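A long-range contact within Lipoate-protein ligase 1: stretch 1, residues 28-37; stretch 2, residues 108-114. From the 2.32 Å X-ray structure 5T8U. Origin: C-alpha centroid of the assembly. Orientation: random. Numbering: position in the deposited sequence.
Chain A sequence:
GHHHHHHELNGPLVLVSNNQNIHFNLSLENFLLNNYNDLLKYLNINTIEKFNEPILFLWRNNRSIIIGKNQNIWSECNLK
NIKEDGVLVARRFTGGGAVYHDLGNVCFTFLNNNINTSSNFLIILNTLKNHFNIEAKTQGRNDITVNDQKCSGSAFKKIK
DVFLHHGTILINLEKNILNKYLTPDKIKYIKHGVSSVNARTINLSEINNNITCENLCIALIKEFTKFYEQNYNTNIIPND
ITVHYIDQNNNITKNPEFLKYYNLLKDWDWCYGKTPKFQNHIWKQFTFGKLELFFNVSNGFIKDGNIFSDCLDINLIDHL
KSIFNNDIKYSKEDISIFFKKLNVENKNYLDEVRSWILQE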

# COMPACT_ATOMS: atom_id res chain seq x y z
N LEU A 28 -3.67 11.09 -5.97
CA LEU A 28 -2.50 11.25 -6.82
C LEU A 28 -1.85 9.90 -7.11
O LEU A 28 -1.57 9.56 -8.26
CB LEU A 28 -1.49 12.19 -6.15
CG LEU A 28 -1.83 13.68 -6.13
CD1 LEU A 28 -0.87 14.42 -5.21
CD2 LEU A 28 -1.79 14.27 -7.53
N GLU A 29 -1.59 9.12 -6.06
CA GLU A 29 -0.98 7.80 -6.21
C GLU A 29 -1.77 6.93 -7.18
O GLU A 29 -1.21 6.34 -8.11
CB GLU A 29 -0.87 7.13 -4.84
CG GLU A 29 -0.15 5.80 -4.84
CD GLU A 29 -0.18 5.15 -3.48
OE1 GLU A 29 -1.25 5.15 -2.84
OE2 GLU A 29 0.88 4.64 -3.03
N ASN A 30 -3.09 6.84 -6.97
CA ASN A 30 -3.92 6.02 -7.84
C ASN A 30 -3.91 6.55 -9.27
O ASN A 30 -3.98 5.76 -10.22
CB ASN A 30 -5.35 5.97 -7.31
CG ASN A 30 -6.17 4.87 -7.95
OD1 ASN A 30 -5.63 3.85 -8.39
ND2 ASN A 30 -7.48 5.06 -8.02
N PHE A 31 -3.81 7.87 -9.45
CA PHE A 31 -3.77 8.42 -10.80
C PHE A 31 -2.45 8.07 -11.48
O PHE A 31 -2.42 7.83 -12.69
CB PHE A 31 -3.97 9.93 -10.76
CG PHE A 31 -4.16 10.55 -12.11
CD1 PHE A 31 -5.43 10.81 -12.59
CD2 PHE A 31 -3.07 10.86 -12.91
CE1 PHE A 31 -5.62 11.38 -13.84
CE2 PHE A 31 -3.25 11.43 -14.15
CZ PHE A 31 -4.52 11.69 -14.62
N LEU A 32 -1.35 8.05 -10.72
CA LEU A 32 -0.07 7.66 -11.29
C LEU A 32 -0.07 6.19 -11.67
O LEU A 32 0.43 5.81 -12.74
CB LEU A 32 1.06 7.97 -10.31
CG LEU A 32 1.17 9.43 -9.87
CD1 LEU A 32 2.07 9.55 -8.65
CD2 LEU A 32 1.70 10.29 -11.00
N LEU A 33 -0.62 5.33 -10.81
CA LEU A 33 -0.70 3.91 -11.12
C LEU A 33 -1.58 3.66 -12.34
O LEU A 33 -1.24 2.84 -13.20
CB LEU A 33 -1.23 3.14 -9.92
CG LEU A 33 -1.62 1.67 -10.17
CD1 LEU A 33 -0.46 0.90 -10.79
CD2 LEU A 33 -2.07 1.01 -8.88
N ASN A 34 -2.72 4.35 -12.43
CA ASN A 34 -3.67 4.12 -13.51
C ASN A 34 -3.35 4.89 -14.79
O ASN A 34 -4.06 4.73 -15.78
CB ASN A 34 -5.09 4.47 -13.04
CG ASN A 34 -5.65 3.45 -12.07
OD1 ASN A 34 -6.13 3.80 -10.99
ND2 ASN A 34 -5.59 2.18 -12.45
N ASN A 35 -2.31 5.72 -14.78
CA ASN A 35 -1.90 6.45 -15.98
C ASN A 35 -0.38 6.39 -16.16
O ASN A 35 0.21 7.32 -16.72
CB ASN A 35 -2.37 7.90 -15.94
CG ASN A 35 -3.88 8.02 -15.97
OD1 ASN A 35 -4.49 7.98 -17.04
ND2 ASN A 35 -4.49 8.17 -14.80
N TYR A 36 0.24 5.32 -15.69
CA TYR A 36 1.69 5.13 -15.76
C TYR A 36 2.24 5.46 -17.14
O TYR A 36 2.93 6.47 -17.32
CB TYR A 36 2.02 3.69 -15.36
CG TYR A 36 3.49 3.32 -15.37
CD1 TYR A 36 4.37 3.84 -14.43
CD2 TYR A 36 3.99 2.43 -16.31
CE1 TYR A 36 5.71 3.49 -14.44
CE2 TYR A 36 5.32 2.07 -16.32
CZ TYR A 36 6.17 2.61 -15.38
OH TYR A 36 7.50 2.25 -15.40
N ASN A 37 1.93 4.62 -18.13
CA ASN A 37 2.54 4.75 -19.46
C ASN A 37 2.25 6.09 -20.12
O ASN A 37 2.89 6.41 -21.13
CB ASN A 37 2.06 3.61 -20.36
CG ASN A 37 2.46 2.24 -19.85
OD1 ASN A 37 1.64 1.33 -19.78
ND2 ASN A 37 3.73 2.10 -19.47
N PHE A 108 6.59 6.87 0.75
CA PHE A 108 7.25 6.65 -0.53
C PHE A 108 6.42 5.71 -1.39
O PHE A 108 5.73 4.81 -0.87
CB PHE A 108 8.66 6.05 -0.33
CG PHE A 108 8.66 4.68 0.30
CD1 PHE A 108 8.60 3.55 -0.49
CD2 PHE A 108 8.71 4.53 1.67
CE1 PHE A 108 8.60 2.28 0.08
CE2 PHE A 108 8.72 3.27 2.25
CZ PHE A 108 8.66 2.15 1.45
N THR A 109 6.48 5.92 -2.70
CA THR A 109 5.73 5.11 -3.66
C THR A 109 6.64 4.82 -4.84
O THR A 109 6.96 5.72 -5.62
CB THR A 109 4.46 5.81 -4.11
OG1 THR A 109 3.63 6.10 -2.98
CG2 THR A 109 3.68 4.95 -5.11
N PHE A 110 7.07 3.56 -4.97
CA PHE A 110 7.83 3.12 -6.12
C PHE A 110 6.88 2.52 -7.16
O PHE A 110 6.06 1.65 -6.83
CB PHE A 110 8.88 2.07 -5.72
CG PHE A 110 9.97 2.61 -4.84
CD1 PHE A 110 11.07 3.25 -5.40
CD2 PHE A 110 9.91 2.46 -3.47
CE1 PHE A 110 12.08 3.74 -4.59
CE2 PHE A 110 10.92 2.95 -2.66
CZ PHE A 110 12.01 3.59 -3.22
N LEU A 111 6.99 2.98 -8.40
CA LEU A 111 6.27 2.39 -9.52
C LEU A 111 7.28 1.84 -10.51
O LEU A 111 8.26 2.51 -10.83
CB LEU A 111 5.35 3.41 -10.20
CG LEU A 111 4.41 4.20 -9.30
CD1 LEU A 111 3.55 5.13 -10.14
CD2 LEU A 111 3.54 3.27 -8.48
N ASN A 112 7.04 0.62 -10.99
CA ASN A 112 7.97 -0.03 -11.90
C ASN A 112 7.21 -0.81 -12.96
O ASN A 112 6.02 -1.09 -12.82
CB ASN A 112 8.93 -0.96 -11.14
CG ASN A 112 9.84 -0.21 -10.19
OD1 ASN A 112 9.45 0.10 -9.06
ND2 ASN A 112 11.06 0.08 -10.63
N ASN A 113 7.93 -1.16 -14.02
CA ASN A 113 7.36 -2.02 -15.06
C ASN A 113 7.19 -3.44 -14.56
O ASN A 113 6.19 -4.10 -14.87
CB ASN A 113 8.25 -1.99 -16.30
CG ASN A 113 7.79 -2.95 -17.38
OD1 ASN A 113 6.62 -3.32 -17.43
ND2 ASN A 113 8.71 -3.35 -18.25
N ASN A 114 8.15 -3.94 -13.79
CA ASN A 114 8.10 -5.26 -13.19
C ASN A 114 8.21 -5.13 -11.68
O ASN A 114 8.48 -4.06 -11.14
CB ASN A 114 9.23 -6.16 -13.74
CG ASN A 114 9.15 -6.34 -15.24
OD1 ASN A 114 8.07 -6.26 -15.83
ND2 ASN A 114 10.29 -6.59 -15.87

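No two touching residues of the two stretches are closer than 75 positions in sequence; the helix and strand they contain run side by side, their axes 9° from parallel and 10.0 Å apart at closest approach. That gap is wide enough for one layer of side chains, and the contact, 314 Å² summed over both sides, is made largely by a few of them. The strand alternates: Thr-109 and Leu-111 point their CA-to-CB bonds toward the helical stretch, while Phe-108 and Asn-112 point away. The helix answers with Glu-29, Leu-32 and Leu-33, the three- and four-residue spacing that keeps side chains on one side, and Tyr-36 joins from beyond them.

Leu-111 is the hub, with 89 Å² covered. Its chi1 of -51° (m) and chi2 of -179° (t) form the m,t rotamer, a common one for leucine, and carry CD1 of Leu-111 to 3.8 Å from CB of Leu-32 and 4.2 Å from the backbone N of Leu-33. The methyl thus packs against the base of one side chain and the backbone of the next, a place where a branched, apolar residue fits well. Leu-32 has the same m,t rotamer and also points toward the other stretch; its CB is the atom nearest Leu-111. Leu-33 leaves sideways with chi1 t and chi2 p, and the nearest its side chain comes is CB of Leu-33 to CD2 of Leu-111, 5.0 Å; its closest approach is through the backbone N.

The polar tie lies at the other end. Glu-29 starts sideways, yet chi1 of -175° and chi2 of -175°, both t, extend the chain so that its carboxylate reaches the strand. There OG1 of Thr-109 donates a hydrogen bond to OE2 of Glu-29 at 3.1 Å. Thr-109, with chi1 at -59° (m), places its hydroxyl to meet that acid. The long side chain supplies reach and the short one a donor close to its backbone, and the bond gives the buried carboxylate a polar partner.

Tyr-36 closes the contact past the leucines. Its CB points toward the strand, and chi1 of 180° (t) extends the ring toward and across the end of stretch 2. CE1 of Tyr-36 lies 4.3 Å from CB of Leu-111, and OH of Tyr-36 comes 3.7 Å from the backbone N of Asn-113; the hydroxyl has its hydrogen bond elsewhere in the structure. A large aromatic suits this position: it spans from leucine to the turn after the strand. Just before it, ND2 of Asn-35 bonds back to O of Phe-31 at 3.0 Å, satisfying a carbonyl late in the helix.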